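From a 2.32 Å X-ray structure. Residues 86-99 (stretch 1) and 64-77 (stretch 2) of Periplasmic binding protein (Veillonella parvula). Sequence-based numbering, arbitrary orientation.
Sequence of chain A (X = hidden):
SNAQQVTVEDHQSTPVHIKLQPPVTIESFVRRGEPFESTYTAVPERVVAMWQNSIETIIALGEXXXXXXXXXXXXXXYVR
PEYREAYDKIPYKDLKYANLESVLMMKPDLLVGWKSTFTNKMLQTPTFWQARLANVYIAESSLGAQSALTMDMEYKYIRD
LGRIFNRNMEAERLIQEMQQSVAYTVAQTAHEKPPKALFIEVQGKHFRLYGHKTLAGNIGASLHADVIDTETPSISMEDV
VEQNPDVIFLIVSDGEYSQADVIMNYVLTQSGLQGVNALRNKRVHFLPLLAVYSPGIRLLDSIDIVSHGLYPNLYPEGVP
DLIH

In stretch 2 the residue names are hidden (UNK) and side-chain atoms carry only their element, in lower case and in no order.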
# COMPACT_ATOMS: atom_id res chain seq x y z
N ALA A 86 6.87 -17.51 1.04
CA ALA A 86 7.48 -16.88 2.21
C ALA A 86 6.40 -16.50 3.22
O ALA A 86 6.57 -16.70 4.42
CB ALA A 86 8.28 -15.65 1.80
N TYR A 87 5.29 -15.95 2.72
CA TYR A 87 4.16 -15.62 3.57
C TYR A 87 3.70 -16.81 4.40
O TYR A 87 3.49 -16.69 5.61
CB TYR A 87 2.98 -15.09 2.75
CG TYR A 87 1.79 -14.77 3.63
CD1 TYR A 87 1.79 -13.65 4.44
CD2 TYR A 87 0.67 -15.60 3.65
CE1 TYR A 87 0.71 -13.36 5.27
CE2 TYR A 87 -0.42 -15.32 4.46
CZ TYR A 87 -0.39 -14.20 5.27
OH TYR A 87 -1.46 -13.91 6.08
N ASP A 88 3.56 -17.96 3.74
CA ASP A 88 3.09 -19.18 4.40
C ASP A 88 3.97 -19.61 5.57
O ASP A 88 3.49 -20.24 6.51
CB ASP A 88 2.98 -20.35 3.40
CG ASP A 88 1.93 -20.11 2.32
OD1 ASP A 88 1.04 -19.26 2.51
OD2 ASP A 88 1.99 -20.79 1.27
N LYS A 89 5.26 -19.27 5.52
CA LYS A 89 6.18 -19.69 6.58
C LYS A 89 6.07 -18.87 7.87
O LYS A 89 6.58 -19.28 8.91
CB LYS A 89 7.62 -19.66 6.08
CG LYS A 89 7.99 -20.75 5.10
CD LYS A 89 9.47 -20.67 4.78
CE LYS A 89 10.30 -20.55 6.06
NZ LYS A 89 11.74 -20.23 5.81
N ILE A 90 5.45 -17.70 7.79
CA ILE A 90 5.34 -16.83 8.96
C ILE A 90 4.57 -17.54 10.07
O ILE A 90 3.42 -17.94 9.87
CB ILE A 90 4.68 -15.49 8.60
CG1 ILE A 90 5.54 -14.74 7.57
CG2 ILE A 90 4.47 -14.62 9.84
CD1 ILE A 90 4.84 -13.54 6.96
N PRO A 91 5.22 -17.72 11.23
CA PRO A 91 4.65 -18.41 12.39
C PRO A 91 3.31 -17.83 12.89
O PRO A 91 2.37 -18.60 13.07
CB PRO A 91 5.74 -18.25 13.46
CG PRO A 91 7.00 -18.12 12.67
CD PRO A 91 6.63 -17.34 11.45
N TYR A 92 3.23 -16.53 13.12
CA TYR A 92 2.00 -15.94 13.66
C TYR A 92 1.33 -15.02 12.65
O TYR A 92 1.92 -14.03 12.23
CB TYR A 92 2.29 -15.13 14.93
CG TYR A 92 2.84 -15.91 16.11
CD1 TYR A 92 1.99 -16.54 17.02
CD2 TYR A 92 4.22 -16.01 16.33
CE1 TYR A 92 2.50 -17.26 18.12
CE2 TYR A 92 4.73 -16.72 17.42
CZ TYR A 92 3.87 -17.34 18.31
OH TYR A 92 4.39 -18.04 19.39
N LYS A 93 0.09 -15.35 12.28
CA LYS A 93 -0.66 -14.55 11.30
C LYS A 93 -1.99 -14.02 11.85
O LYS A 93 -2.49 -13.00 11.39
CB LYS A 93 -0.97 -15.38 10.05
CG LYS A 93 0.20 -15.75 9.17
CD LYS A 93 -0.27 -16.79 8.15
CE LYS A 93 0.87 -17.28 7.26
NZ LYS A 93 1.75 -18.26 7.96
N ASP A 94 -2.59 -14.75 12.78
CA ASP A 94 -3.94 -14.46 13.24
C ASP A 94 -4.01 -13.18 14.09
O ASP A 94 -3.21 -12.99 15.01
CB ASP A 94 -4.48 -15.64 14.05
CG ASP A 94 -5.99 -15.63 14.16
OD1 ASP A 94 -6.53 -14.74 14.85
OD2 ASP A 94 -6.63 -16.53 13.57
N LEU A 95 -5.00 -12.32 13.78
CA LEU A 95 -5.18 -11.05 14.49
C LEU A 95 -5.47 -11.19 15.98
O LEU A 95 -5.37 -10.22 16.73
CB LEU A 95 -6.29 -10.21 13.85
CG LEU A 95 -5.89 -9.50 12.56
CD1 LEU A 95 -7.12 -8.89 11.89
CD2 LEU A 95 -4.83 -8.44 12.86
N LYS A 96 -5.82 -12.40 16.42
CA LYS A 96 -6.02 -12.61 17.85
C LYS A 96 -4.69 -12.55 18.60
O LYS A 96 -4.68 -12.52 19.83
CB LYS A 96 -6.78 -13.92 18.14
CG LYS A 96 -5.95 -15.19 18.04
CD LYS A 96 -6.87 -16.41 17.97
CE LYS A 96 -6.13 -17.70 18.27
NZ LYS A 96 -4.83 -17.79 17.55
N TYR A 97 -3.58 -12.48 17.86
CA TYR A 97 -2.27 -12.29 18.47
C TYR A 97 -1.84 -10.82 18.49
O TYR A 97 -0.80 -10.48 19.06
CB TYR A 97 -1.18 -13.12 17.77
CG TYR A 97 -1.36 -14.61 17.90
CD1 TYR A 97 -1.15 -15.25 19.12
CD2 TYR A 97 -1.72 -15.39 16.80
CE1 TYR A 97 -1.31 -16.63 19.25
CE2 TYR A 97 -1.88 -16.77 16.92
CZ TYR A 97 -1.67 -17.38 18.14
OH TYR A 97 -1.83 -18.74 18.25
N ALA A 98 -2.65 -9.96 17.87
CA ALA A 98 -2.33 -8.54 17.79
C ALA A 98 -2.76 -7.83 19.06
O ALA A 98 -3.66 -6.99 19.04
CB ALA A 98 -2.97 -7.89 16.54
N ASN A 99 -2.13 -8.19 20.16
CA ASN A 99 -2.37 -7.54 21.44
C ASN A 99 -1.05 -7.50 22.17
O ASN A 99 -0.12 -8.25 21.83
CB ASN A 99 -3.42 -8.28 22.26
CG ASN A 99 -3.02 -9.71 22.54
OD1 ASN A 99 -2.19 -9.96 23.41
ND2 ASN A 99 -3.59 -10.65 21.80
N UNK A 64 11.91 -12.29 4.56
CA UNK A 64 10.72 -12.92 5.11
C UNK A 64 10.98 -13.84 6.29
O UNK A 64 10.16 -13.93 7.20
N UNK A 65 12.13 -14.50 6.28
CA UNK A 65 12.49 -15.42 7.37
C UNK A 65 12.62 -14.71 8.71
O UNK A 65 12.52 -15.35 9.74
c UNK A 65 13.58 -17.40 6.26
c UNK A 65 13.80 -16.15 7.06
o UNK A 65 12.45 -17.94 6.32
o UNK A 65 14.53 -17.85 5.58
N UNK A 66 12.86 -13.40 8.69
CA UNK A 66 13.05 -12.66 9.93
C UNK A 66 11.73 -12.27 10.60
O UNK A 66 11.71 -11.84 11.75
c UNK A 66 18.64 -11.26 9.46
n UNK A 66 19.81 -11.70 9.02
c UNK A 66 15.36 -11.85 9.24
n UNK A 66 18.50 -10.93 10.73
c UNK A 66 13.96 -11.45 9.71
c UNK A 66 16.28 -10.67 9.00
n UNK A 66 17.62 -11.14 8.62
N UNK A 67 10.63 -12.45 9.87
CA UNK A 67 9.31 -12.13 10.41
C UNK A 67 8.78 -13.23 11.34
O UNK A 67 8.59 -14.37 10.93
c UNK A 67 8.29 -11.92 9.28
c UNK A 67 8.73 -10.80 8.34
c UNK A 67 7.80 -10.61 7.14
c UNK A 67 6.91 -11.63 9.88
N UNK A 68 8.54 -12.87 12.60
CA UNK A 68 7.93 -13.79 13.55
C UNK A 68 6.42 -13.71 13.46
O UNK A 68 5.73 -14.73 13.45
c UNK A 68 8.40 -13.51 14.99
c UNK A 68 9.89 -13.80 15.12
c UNK A 68 7.61 -14.37 15.98
N UNK A 69 5.90 -12.49 13.39
CA UNK A 69 4.47 -12.28 13.23
C UNK A 69 4.17 -11.34 12.06
O UNK A 69 4.77 -10.27 11.94
c UNK A 69 3.85 -11.76 14.52
N UNK A 70 3.26 -11.77 11.20
CA UNK A 70 2.83 -10.98 10.06
C UNK A 70 1.32 -11.01 10.07
O UNK A 70 0.70 -11.92 9.50
N UNK A 71 0.72 -10.03 10.73
CA UNK A 71 -0.71 -10.10 11.02
C UNK A 71 -1.50 -9.07 10.23
O UNK A 71 -1.02 -7.97 9.99
c UNK A 71 -0.20 -10.96 13.37
se UNK A 71 -0.31 -10.67 15.31
c UNK A 71 1.25 -9.55 15.49
c UNK A 71 -0.94 -9.92 12.53
N UNK A 72 -2.72 -9.42 9.83
CA UNK A 72 -3.60 -8.46 9.19
C UNK A 72 -3.96 -8.71 7.74
O UNK A 72 -4.76 -7.97 7.17
N UNK A 73 -3.37 -9.73 7.12
CA UNK A 73 -3.82 -10.14 5.79
C UNK A 73 -4.82 -11.30 5.93
O UNK A 73 -4.50 -12.33 6.51
c UNK A 73 -3.12 -10.80 3.47
c UNK A 73 -2.65 -10.56 4.89
c UNK A 73 -1.55 -9.51 4.92
c UNK A 73 -0.34 -9.86 4.08
N UNK A 74 -6.03 -11.13 5.39
CA UNK A 74 -7.10 -12.11 5.57
C UNK A 74 -6.82 -13.48 4.96
O UNK A 74 -7.39 -14.46 5.42
c UNK A 74 -7.96 -10.03 4.75
c UNK A 74 -6.48 -9.96 4.62
c UNK A 74 -8.30 -11.47 4.85
N UNK A 75 -5.98 -13.54 3.94
CA UNK A 75 -5.70 -14.80 3.25
C UNK A 75 -4.47 -14.68 2.35
O UNK A 75 -4.15 -13.60 1.87
c UNK A 75 -6.91 -15.20 2.40
o UNK A 75 -6.15 -17.44 2.41
c UNK A 75 -6.72 -16.55 1.75
o UNK A 75 -7.15 -16.71 0.59
N UNK A 76 -3.80 -15.81 2.11
CA UNK A 76 -2.62 -15.85 1.24
C UNK A 76 -2.89 -15.38 -0.19
O UNK A 76 -1.99 -14.88 -0.86
n UNK A 76 0.67 -20.34 -1.04
c UNK A 76 -2.93 -18.35 0.69
c UNK A 76 -2.01 -17.25 1.24
n UNK A 76 -0.98 -19.91 0.51
c UNK A 76 -2.37 -19.74 0.95
n UNK A 76 -1.53 -20.32 -1.69
c UNK A 76 -0.62 -20.19 -0.74
N UNK A 77 -4.13 -15.53 -0.67
CA UNK A 77 -4.46 -15.13 -2.04
C UNK A 77 -4.33 -13.63 -2.27
O UNK A 77 -4.27 -13.18 -3.41
c UNK A 77 -7.57 -17.36 -2.71
c UNK A 77 -7.87 -18.85 -2.62
n UNK A 77 -9.34 -19.10 -2.58
c UNK A 77 -5.88 -15.56 -2.41
c UNK A 77 -6.09 -17.06 -2.51
O HOH W 1 -1.41 -12.06 8.09
O HOH W 2 -4.04 -11.98 9.69

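Position 64 has no side-chain atoms and is Gly64; an ideal CB here would lie 3.4 Å from Ala86 CB, a tight fit. Position 65 carries two carbons, the second bearing two oxygens. One oxygen lies 2.5 Å from Lys89 NZ, a very short salt-bridge hydrogen bond that suits a carboxylate: Asp65, bonding through OD1. At 66, three carbons lead to a guanidinium (N, then a C carrying two more N), Arg66, which does not reach stretch 1.

Position 67 has four carbons, forked at the first with one arm two carbons long, and is Ile67; its CG2 packs 3.9 Å from Ile90 CG2. At 68, one carbon carries two others, identifying Val68, whose CG1 lies 3.8 Å from Tyr92 CD2. The chain turns a corner here. A single carbon at 69, 3.7 Å from Tyr92 CB, gives Ala69.

Position 70 is bare, Gly70. An ideal CB would come within a tight 3.1 Å of Ile90 CD1, so the absence of a side chain leaves room for that isoleucine. The unbranched chain at 71, two carbons, selenium and a terminal carbon, is selenomethionine, Met71; its SE sits 3.6 Å from Tyr97 CB and 4.0 Å from Ala98 CB. Position 72 again lacks side-chain atoms; its backbone N lies 3.8 Å from Leu95 CD2. Its backbone angles would jam a CB against the preceding carbonyl oxygen, which calls for Gly72.

Four carbons at 73, forked like those of Ile67, mark Ile73, with CD1 3.8 Å from Tyr87 CE1. At 74 three carbons close a ring onto the backbone nitrogen: Pro74, without contact to stretch 1. At 75, two carbons, the second carrying two oxygens, make Asp75; its CA-to-CB bond points away and it makes no contact with stretch 1. Position 76 repeats the guanidinium pattern and meets the Asp88 carboxylate edge-on, hence Arg76: NH2 lies 2.7 Å from Asp88 OD2 and NE 2.9 Å from Asp88 OD1. Four carbons in a row ending in nitrogen make 77 Lys77, out of reach of stretch 1.

The contact is organised around a single beta bridge between Tyr92 and Ala69. Tyr92 N donates to Val68 O at 3.1 Å, and Gly70 N donates to Tyr92 O at 2.8 Å, fixing the register. Apolar pairs, including Ile90 with Ile67 and Met71 with Tyr97, add to this link, while two salt bridges, Lys89 with Asp65 and Asp88 with Arg76, add charged ties. Water 1 joins Gly70 O (2.5 Å) to Tyr87 OH (2.7 Å), and water 2 links Gly72 N (2.9 Å) to Lys93 O (2.5 Å).

Stretch 2 64-77: GDRIVAGMGIPDRK
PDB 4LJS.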